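Local coordinates for protein homoserine O-acetyltransferase (Pseudomonas veronii, PDB 5EFZ) that hydrolyses ethyl acetate to ethanol and acetate as a homodimeric alpha/beta-hydrolase esterase in the breakdown of short-chain methyl ketones, at residues A[59-65]-A[143-149]; A[165-171]-A[294-298]; A[228-233]-A[249-254]. One frame throughout, in Å; residues are numbered along the deposited sequence.

Contact 1. Residues A[59-65]-A[143-149]; sequences SNAILVP and SLALVVG
Leu63 and Leu146 meet through flat peptide groups: Leu63 N donates to Leu146 O at 3.0 Å. One face of the paired strands bears Ile62, Leu146 and Val148; the other bears Leu63 and Val147, with Leu144 beside them. Strands 61-65 and 146-149 run parallel, their axes 23° apart, as neighbours in the central alpha/beta-hydrolase sheet. Val148 N reaches Leu63 O at 3.1 Å, and Ala145 N closes on Ala61 O at 2.8 Å. Farther back, a water links Ala61 N to Ser143 O. Val148 CG1 stands between its backbone N and carbonyl carbon (chi1 53°), which places it 3.9 Å from Ile62 CG2 and close to Val64 CG2. On the other face Leu144 forks, CD2 lying 3.9 Å from Ala61 CB and CD1 4.0 Å from Leu63 CB, with Trp160 of helix 152-163 packed against both leucines. With an alanine in place of Leu144, both methyls would be gone and a gap would probably open between Leu63 and Trp160. Every direct hydrogen bond across the contact is main chain to main chain while the side chains meet by apolar packing, so the backbone sets the register, and strand 146-150 runs on through Gly149 to Ser151, the inferred nucleophile.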
loop_
_atom_site.group_PDB
_atom_site.type_symbol
_atom_site.label_atom_id
_atom_site.label_comp_id
_atom_site.label_asym_id
_atom_site.label_seq_id
_atom_site.Cartn_x
_atom_site.Cartn_y
_atom_site.Cartn_z
ATOM N N SER A 59 18.889 14.806 35.043
ATOM C CA SER A 59 18.757 15.615 33.845
ATOM C C SER A 59 19.174 14.850 32.596
ATOM O O SER A 59 19.258 15.443 31.517
ATOM C CB SER A 59 19.601 16.903 33.960
ATOM O OG SER A 59 20.986 16.615 34.119
ATOM N N ASN A 60 19.442 13.549 32.738
ATOM C CA ASN A 60 19.876 12.744 31.587
ATOM C C ASN A 60 18.922 11.611 31.254
ATOM O O ASN A 60 19.323 10.582 30.700
ATOM C CB ASN A 60 21.276 12.171 31.830
ATOM C CG ASN A 60 21.300 11.152 32.977
ATOM O OD1 ASN A 60 20.499 11.236 33.895
ATOM N ND2 ASN A 60 22.245 10.216 32.935
ATOM N N ALA A 61 17.648 11.811 31.558
ATOM C CA ALA A 61 16.619 10.809 31.270
ATOM C C ALA A 61 16.111 10.924 29.838
ATOM O O ALA A 61 15.742 12.013 29.382
ATOM C CB ALA A 61 15.465 10.960 32.251
ATOM N N ILE A 62 16.075 9.793 29.134
ATOM C CA ILE A 62 15.495 9.724 27.784
ATOM C C ILE A 62 14.332 8.727 27.833
ATOM O O ILE A 62 14.497 7.611 28.310
ATOM C CB ILE A 62 16.519 9.267 26.726
ATOM C CG1 ILE A 62 17.687 10.259 26.635
ATOM C CG2 ILE A 62 15.814 9.062 25.313
ATOM C CD1 ILE A 62 18.788 9.827 25.680
ATOM N N LEU A 63 13.163 9.145 27.365
ATOM C CA LEU A 63 11.990 8.249 27.395
ATOM C C LEU A 63 11.799 7.675 26.012
ATOM O O LEU A 63 11.822 8.414 25.044
ATOM C CB LEU A 63 10.736 8.988 27.815
ATOM C CG LEU A 63 9.423 8.186 27.721
ATOM C CD1 LEU A 63 9.371 7.190 28.848
ATOM C CD2 LEU A 63 8.265 9.158 27.847
ATOM N N VAL A 64 11.619 6.352 25.934
ATOM C CA VAL A 64 11.435 5.664 24.663
ATOM C C VAL A 64 10.119 4.877 24.735
ATOM O O VAL A 64 10.069 3.819 25.366
ATOM C CB VAL A 64 12.601 4.710 24.374
ATOM C CG1 VAL A 64 12.431 4.080 22.984
ATOM C CG2 VAL A 64 13.957 5.500 24.422
ATOM N N PRO A 65 9.042 5.409 24.126
ATOM C CA PRO A 65 7.785 4.637 24.018
ATOM C C PRO A 65 7.918 3.531 22.990
ATOM O O PRO A 65 8.839 3.550 22.190
ATOM C CB PRO A 65 6.743 5.671 23.534
ATOM C CG PRO A 65 7.410 7.039 23.760
ATOM C CD PRO A 65 8.899 6.760 23.547
ATOM N N SER A 143 11.828 16.381 34.261
ATOM C CA SER A 143 11.937 16.782 32.865
ATOM C C SER A 143 12.671 15.675 32.115
ATOM O O SER A 143 13.303 14.822 32.731
ATOM C CB SER A 143 12.666 18.145 32.694
ATOM O OG SER A 143 14.030 18.048 33.049
ATOM N N LEU A 144 12.562 15.680 30.784
ATOM C CA LEU A 144 13.231 14.696 29.910
ATOM C C LEU A 144 14.252 15.352 28.961
ATOM O O LEU A 144 13.922 16.327 28.268
ATOM C CB LEU A 144 12.193 13.936 29.097
ATOM C CG LEU A 144 11.294 13.049 29.977
ATOM C CD1 LEU A 144 9.994 12.657 29.242
ATOM C CD2 LEU A 144 12.084 11.815 30.424
ATOM N N ALA A 145 15.477 14.810 28.929
ATOM C CA ALA A 145 16.481 15.262 27.958
ATOM C C ALA A 145 16.014 15.022 26.531
ATOM O O ALA A 145 16.374 15.785 25.642
ATOM C CB ALA A 145 17.832 14.574 28.191
ATOM N N LEU A 146 15.218 13.967 26.307
ATOM C CA LEU A 146 14.761 13.588 24.964
ATOM C C LEU A 146 13.596 12.631 25.118
ATOM O O LEU A 146 13.628 11.786 26.016
ATOM C CB LEU A 146 15.891 12.909 24.159
ATOM C CG LEU A 146 15.489 12.269 22.820
ATOM C CD1 LEU A 146 15.089 13.419 21.842
ATOM C CD2 LEU A 146 16.685 11.499 22.247
ATOM N N VAL A 147 12.549 12.832 24.312
ATOM C CA VAL A 147 11.548 11.814 24.058
ATOM C C VAL A 147 11.742 11.367 22.602
ATOM O O VAL A 147 11.807 12.195 21.701
ATOM C CB VAL A 147 10.135 12.326 24.278
ATOM C CG1 VAL A 147 9.138 11.192 24.012
ATOM C CG2 VAL A 147 9.968 12.824 25.754
ATOM N N VAL A 148 11.896 10.070 22.380
ATOM C CA VAL A 148 12.115 9.576 21.018
ATOM C C VAL A 148 11.369 8.266 20.804
ATOM O O VAL A 148 11.418 7.359 21.645
ATOM C CB VAL A 148 13.647 9.388 20.709
ATOM C CG1 VAL A 148 14.348 8.498 21.785
ATOM C CG2 VAL A 148 13.877 8.846 19.249
ATOM N N GLY A 149 10.682 8.159 19.665
ATOM C CA GLY A 149 10.019 6.905 19.337
ATOM C C GLY A 149 9.693 6.867 17.865
ATOM O O GLY A 149 9.744 7.900 17.192
HETATM O O HOH W 1 16.154 17.057 31.531
HETATM O O HOH W 2 15.954 14.180 32.574
#

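Contact 2. Residues A[165-171]-A[294-298]; sequences PDFVKRA and KAKTY
Lys294 NZ gives the shortest polar bond here, a salt bridge of 2.6 Å to Asp166 OD1, received on the syn lone pair of that oxygen. It lies where two parallel strands of the alpha/beta-hydrolase sheet, 170-174 and 296-300, begin side by side. The lysine chain passes Pro165, its CG near Pro165 CB, and bends at chi3 (75°) to bring the ammonium across to the carboxylate. Lys169 NZ holds the same turn from within, donating to Asp166 O. A water donates to Pro165 O at 2.8 Å and accepts from Lys294 N at 2.9 Å, linking the two backbones ahead of the paired residues.

From there the backbone takes over. Lys296 N bonds to Lys169 O at 3.1 Å. Ala171 N then meets Lys296 O at 2.9 Å, and Tyr298 N meets Ala171 O at 2.9 Å. These alternating bonds establish the parallel pairs Arg170 with Lys296 and Ala171 with Thr297.

The two faces differ. Arg170 and Lys296 lie against Leu355 of helix 342-356; the guanidinium donates to Ser358 O and Ala145 O, and Lys296 NZ donates to Asn322 O. On the other face Ala171 touches Thr157 of helix 152-163, and Ala295 CB packs 3.8 Å from Val168 CG1. Thr297 keeps CG2 near Ala171 CB while its OG1 turns back to donate to Ala295 O at 2.9 Å, lying 62° out of that carbonyl's plane.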
loop_
_atom_site.group_PDB
_atom_site.type_symbol
_atom_site.label_atom_id
_atom_site.label_comp_id
_atom_site.label_asym_id
_atom_site.label_seq_id
_atom_site.Cartn_x
_atom_site.Cartn_y
_atom_site.Cartn_z
ATOM N N PRO A 165 4.603 20.685 27.637
ATOM C CA PRO A 165 5.645 21.262 26.772
ATOM C C PRO A 165 6.952 21.629 27.469
ATOM O O PRO A 165 8.009 21.476 26.861
ATOM C CB PRO A 165 4.971 22.504 26.181
ATOM C CG PRO A 165 3.731 22.713 26.951
ATOM C CD PRO A 165 3.339 21.436 27.588
ATOM N N ASP A 166 6.905 22.083 28.713
ATOM C CA ASP A 166 8.146 22.347 29.447
ATOM C C ASP A 166 8.919 21.084 29.880
ATOM O O ASP A 166 10.141 21.101 30.069
ATOM C CB ASP A 166 7.830 23.181 30.696
ATOM C CG ASP A 166 7.542 24.638 30.363
ATOM O OD1 ASP A 166 8.322 25.254 29.598
ATOM O OD2 ASP A 166 6.525 25.162 30.847
ATOM N N PHE A 167 8.201 19.990 30.042
ATOM C CA PHE A 167 8.783 18.753 30.528
ATOM C C PHE A 167 9.734 18.148 29.478
ATOM O O PHE A 167 10.723 17.500 29.821
ATOM C CB PHE A 167 7.639 17.775 30.856
ATOM C CG PHE A 167 7.981 16.706 31.871
ATOM C CD1 PHE A 167 8.609 15.523 31.479
ATOM C CD2 PHE A 167 7.615 16.862 33.201
ATOM C CE1 PHE A 167 8.877 14.496 32.431
ATOM C CE2 PHE A 167 7.883 15.863 34.152
ATOM C CZ PHE A 167 8.515 14.678 33.761
ATOM N N VAL A 168 9.412 18.346 28.197
ATOM C CA VAL A 168 10.131 17.687 27.114
ATOM C C VAL A 168 11.156 18.666 26.536
ATOM O O VAL A 168 10.785 19.652 25.891
ATOM C CB VAL A 168 9.136 17.182 26.021
ATOM C CG1 VAL A 168 9.863 16.449 24.877
ATOM C CG2 VAL A 168 8.047 16.277 26.671
ATOM N N LYS A 169 12.440 18.418 26.794
ATOM C CA LYS A 169 13.460 19.373 26.323
ATOM C C LYS A 169 13.772 19.179 24.834
ATOM O O LYS A 169 14.139 20.154 24.150
ATOM C CB LYS A 169 14.746 19.258 27.152
ATOM C CG LYS A 169 14.546 19.496 28.661
ATOM C CD LYS A 169 13.795 20.819 28.888
ATOM C CE LYS A 169 13.640 21.124 30.370
ATOM N NZ LYS A 169 12.892 22.395 30.645
ATOM N N ARG A 170 13.661 17.938 24.363
ATOM C CA ARG A 170 13.980 17.579 22.968
ATOM C C ARG A 170 13.043 16.475 22.572
ATOM O O ARG A 170 12.725 15.652 23.408
ATOM C CB ARG A 170 15.424 17.090 22.815
ATOM C CG ARG A 170 16.477 18.099 23.262
ATOM C CD ARG A 170 17.858 17.448 23.216
ATOM N NE ARG A 170 18.870 18.358 23.758
ATOM C CZ ARG A 170 19.134 18.501 25.055
ATOM N NH1 ARG A 170 18.452 17.803 25.965
ATOM N NH2 ARG A 170 20.066 19.370 25.442
ATOM N N ALA A 171 12.628 16.447 21.302
ATOM C CA ALA A 171 11.723 15.426 20.813
ATOM C C ALA A 171 12.221 14.953 19.456
ATOM O O ALA A 171 12.629 15.756 18.610
ATOM C CB ALA A 171 10.276 15.966 20.713
ATOM N N LYS A 294 7.497 23.315 22.895
ATOM C CA LYS A 294 8.704 24.067 23.230
ATOM C C LYS A 294 9.989 23.252 23.017
ATOM O O LYS A 294 11.095 23.820 22.930
ATOM C CB LYS A 294 8.640 24.541 24.688
ATOM C CG LYS A 294 7.513 25.538 24.929
ATOM C CD LYS A 294 7.382 25.934 26.389
ATOM C CE LYS A 294 8.457 26.866 26.819
ATOM N NZ LYS A 294 8.159 27.399 28.184
ATOM N N ALA A 295 9.839 21.932 22.957
ATOM C CA ALA A 295 10.969 21.017 22.759
ATOM C C ALA A 295 11.698 21.309 21.468
ATOM O O ALA A 295 11.061 21.557 20.445
ATOM C CB ALA A 295 10.494 19.537 22.730
ATOM N N LYS A 296 13.026 21.230 21.498
ATOM C CA LYS A 296 13.792 21.171 20.244
ATOM C C LYS A 296 13.431 19.893 19.547
ATOM O O LYS A 296 13.692 18.791 20.063
ATOM C CB LYS A 296 15.308 21.246 20.515
ATOM C CG LYS A 296 16.205 21.268 19.249
ATOM C CD LYS A 296 15.940 22.519 18.426
ATOM C CE LYS A 296 16.695 22.517 17.082
ATOM N NZ LYS A 296 16.331 23.689 16.205
ATOM N N THR A 297 12.814 19.999 18.368
ATOM C CA THR A 297 12.208 18.820 17.746
ATOM C C THR A 297 12.755 18.477 16.352
ATOM O O THR A 297 12.827 19.349 15.486
ATOM C CB THR A 297 10.670 19.019 17.618
ATOM O OG1 THR A 297 10.131 19.342 18.903
ATOM C CG2 THR A 297 9.992 17.768 17.077
ATOM N N TYR A 298 13.154 17.219 16.165
ATOM C CA TYR A 298 13.509 16.669 14.845
ATOM C C TYR A 298 12.355 15.802 14.333
ATOM O O TYR A 298 11.910 14.859 15.016
ATOM C CB TYR A 298 14.791 15.809 14.914
ATOM C CG TYR A 298 16.092 16.572 15.015
ATOM C CD1 TYR A 298 16.110 17.952 15.175
ATOM C CD2 TYR A 298 17.309 15.900 14.973
ATOM C CE1 TYR A 298 17.324 18.648 15.290
ATOM C CE2 TYR A 298 18.524 16.584 15.084
ATOM C CZ TYR A 298 18.516 17.941 15.238
ATOM O OH TYR A 298 19.708 18.605 15.345
HETATM O O HOH W 3 7.400 20.748 24.180
#

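Contact 3. Residues A[228-233]-A[249-254]; sequences WSPEFF and FVDGFM
Phe233 and Phe249 belong to backbones that stay well apart, their CA atoms 10.2 Å from each other, so long side chains span the distance. Ser229 caps the first helix, its OG accepting from Phe232 N at 2.9 Å; in the second, Phe249 O accepts from Phe253 N and also from Met254 N, the latter bond marking a wider pi-type turn. Phe249, with CG anti to its backbone N (chi1 -176°), drives its ring among three others. It meets the Trp228 five-membered ring as an offset edge-to-face pair, edge toward indole face, with centroids 5.2 Å apart and planes at 66°. Phe232 CZ lies over the same indole face. The edge of Trp228 in turn points to the face of Phe253, planes at 76°, while Met254 SD sits at the indole edge and receives a weak bond from Trp228 NE1 at 3.4 Å. Phe249 CD2 approaches the edge of the Phe233 ring, 3.9 Å from Phe233 CE1. This aromatic cluster joins helix 230-234 and the residue before its cap, Trp228, to helix 246-258 in the helical region inserted between strands 170-174 and 296-300, with Thr224 of helix 213-227 against Phe233 and Met254, and His238 of helix 237-240 against Phe249.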
loop_
_atom_site.group_PDB
_atom_site.type_symbol
_atom_site.label_atom_id
_atom_site.label_comp_id
_atom_site.label_asym_id
_atom_site.label_seq_id
_atom_site.Cartn_x
_atom_site.Cartn_y
_atom_site.Cartn_z
ATOM N N TRP A 228 7.139 -2.032 3.789
ATOM C CA TRP A 228 8.509 -1.887 3.247
ATOM C C TRP A 228 8.442 -0.882 2.115
ATOM O O TRP A 228 8.014 0.256 2.333
ATOM C CB TRP A 228 9.068 -3.249 2.810
ATOM C CG TRP A 228 9.053 -4.292 3.944
ATOM C CD1 TRP A 228 8.112 -5.273 4.164
ATOM C CD2 TRP A 228 10.011 -4.408 5.004
ATOM N NE1 TRP A 228 8.453 -6.017 5.286
ATOM C CE2 TRP A 228 9.603 -5.487 5.826
ATOM C CE3 TRP A 228 11.198 -3.715 5.319
ATOM C CZ2 TRP A 228 10.334 -5.890 6.958
ATOM C CZ3 TRP A 228 11.918 -4.104 6.461
ATOM C CH2 TRP A 228 11.492 -5.208 7.251
ATOM N N SER A 229 8.860 -1.248 0.903
ATOM C CA SER A 229 8.577 -0.412 -0.259
ATOM C C SER A 229 8.715 -1.254 -1.520
ATOM O O SER A 229 9.304 -2.332 -1.486
ATOM C CB SER A 229 9.523 0.813 -0.349
ATOM O OG SER A 229 10.802 0.387 -0.793
ATOM N N PRO A 230 8.129 -0.789 -2.637
ATOM C CA PRO A 230 8.381 -1.517 -3.883
ATOM C C PRO A 230 9.891 -1.603 -4.209
ATOM O O PRO A 230 10.361 -2.618 -4.726
ATOM C CB PRO A 230 7.633 -0.685 -4.929
ATOM C CG PRO A 230 6.452 -0.103 -4.118
ATOM C CD PRO A 230 7.065 0.228 -2.771
ATOM N N GLU A 231 10.641 -0.552 -3.900
ATOM C CA GLU A 231 12.085 -0.560 -4.157
ATOM C C GLU A 231 12.835 -1.580 -3.302
ATOM O O GLU A 231 13.813 -2.183 -3.761
ATOM C CB GLU A 231 12.697 0.822 -3.891
ATOM C CG GLU A 231 12.647 1.771 -5.056
ATOM C CD GLU A 231 13.364 1.229 -6.274
ATOM O OE1 GLU A 231 14.587 1.459 -6.444
ATOM O OE2 GLU A 231 12.694 0.556 -7.074
ATOM N N PHE A 232 12.400 -1.732 -2.053
ATOM C CA PHE A 232 12.940 -2.774 -1.158
ATOM C C PHE A 232 12.984 -4.113 -1.884
ATOM O O PHE A 232 14.024 -4.813 -1.921
ATOM C CB PHE A 232 12.073 -2.861 0.099
ATOM C CG PHE A 232 12.492 -3.929 1.122
ATOM C CD1 PHE A 232 13.447 -3.638 2.090
ATOM C CD2 PHE A 232 11.829 -5.161 1.179
ATOM C CE1 PHE A 232 13.810 -4.604 3.101
ATOM C CE2 PHE A 232 12.155 -6.101 2.150
ATOM C CZ PHE A 232 13.153 -5.831 3.111
ATOM N N PHE A 233 11.846 -4.482 -2.457
ATOM C CA PHE A 233 11.733 -5.765 -3.143
ATOM C C PHE A 233 12.369 -5.754 -4.500
ATOM O O PHE A 233 13.000 -6.744 -4.887
ATOM C CB PHE A 233 10.258 -6.190 -3.249
ATOM C CG PHE A 233 9.630 -6.409 -1.892
ATOM C CD1 PHE A 233 10.010 -7.502 -1.112
ATOM C CD2 PHE A 233 8.693 -5.515 -1.378
ATOM C CE1 PHE A 233 9.435 -7.709 0.147
ATOM C CE2 PHE A 233 8.147 -5.708 -0.108
ATOM C CZ PHE A 233 8.523 -6.804 0.652
ATOM N N PHE A 249 10.376 -14.751 2.428
ATOM C CA PHE A 249 10.337 -13.557 3.274
ATOM C C PHE A 249 8.993 -13.398 3.988
ATOM O O PHE A 249 8.923 -13.125 5.201
ATOM C CB PHE A 249 10.639 -12.326 2.436
ATOM C CG PHE A 249 10.716 -11.057 3.233
ATOM C CD1 PHE A 249 11.797 -10.808 4.068
ATOM C CD2 PHE A 249 9.704 -10.121 3.149
ATOM C CE1 PHE A 249 11.865 -9.622 4.827
ATOM C CE2 PHE A 249 9.776 -8.935 3.879
ATOM C CZ PHE A 249 10.843 -8.692 4.723
ATOM N N VAL A 250 7.906 -13.553 3.240
ATOM C CA VAL A 250 6.583 -13.473 3.840
ATOM C C VAL A 250 6.417 -14.558 4.912
ATOM O O VAL A 250 5.983 -14.266 6.028
ATOM C CB VAL A 250 5.478 -13.613 2.762
ATOM C CG1 VAL A 250 4.130 -13.765 3.390
ATOM C CG2 VAL A 250 5.516 -12.384 1.854
ATOM N N ASP A 251 6.792 -15.803 4.587
ATOM C CA ASP A 251 6.611 -16.889 5.538
ATOM C C ASP A 251 7.608 -16.845 6.707
ATOM O O ASP A 251 7.216 -17.025 7.859
ATOM C CB ASP A 251 6.722 -18.252 4.846
ATOM C CG ASP A 251 5.599 -18.502 3.864
ATOM O OD1 ASP A 251 4.627 -17.710 3.831
ATOM O OD2 ASP A 251 5.702 -19.496 3.115
ATOM N N GLY A 252 8.883 -16.615 6.401
ATOM C CA GLY A 252 9.942 -16.776 7.383
ATOM C C GLY A 252 10.233 -15.564 8.238
ATOM O O GLY A 252 10.784 -15.694 9.319
ATOM N N PHE A 253 9.880 -14.384 7.751
ATOM C CA PHE A 253 10.069 -13.147 8.498
ATOM C C PHE A 253 8.704 -12.612 8.997
ATOM O O PHE A 253 8.467 -12.461 10.209
ATOM C CB PHE A 253 10.784 -12.102 7.606
ATOM C CG PHE A 253 11.222 -10.840 8.328
ATOM C CD1 PHE A 253 10.304 -9.896 8.739
ATOM C CD2 PHE A 253 12.568 -10.581 8.534
ATOM C CE1 PHE A 253 10.705 -8.728 9.389
ATOM C CE2 PHE A 253 12.993 -9.417 9.174
ATOM C CZ PHE A 253 12.060 -8.482 9.602
ATOM N N MET A 254 7.804 -12.320 8.070
ATOM C CA MET A 254 6.610 -11.530 8.410
ATOM C C MET A 254 5.536 -12.371 9.108
ATOM O O MET A 254 5.036 -11.972 10.138
ATOM C CB MET A 254 6.018 -10.887 7.140
ATOM C CG MET A 254 6.997 -9.900 6.406
ATOM S SD MET A 254 7.290 -8.447 7.430
ATOM C CE MET A 254 5.663 -7.743 7.564
#

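Contacts 1 and 2 belong to one sheet: strands 146-150 and 170-174 are neighbours, and the contacts touch directly where Leu144 N probably bonds to Phe167 O. Both rely on parallel backbone bonding, yet contact 1 is buried and apolar in its side chains, whereas contact 2 is partly buried and adds a salt bridge at its exposed start. Contact 3 is a different case, also buried but built of aromatic rings between helices, with a single weak bond across. Its centre lies about 32 Å from that of contact 1, on the opposite side of the chain's centre, and in sequence it is nested within the loop that contact 2 closes.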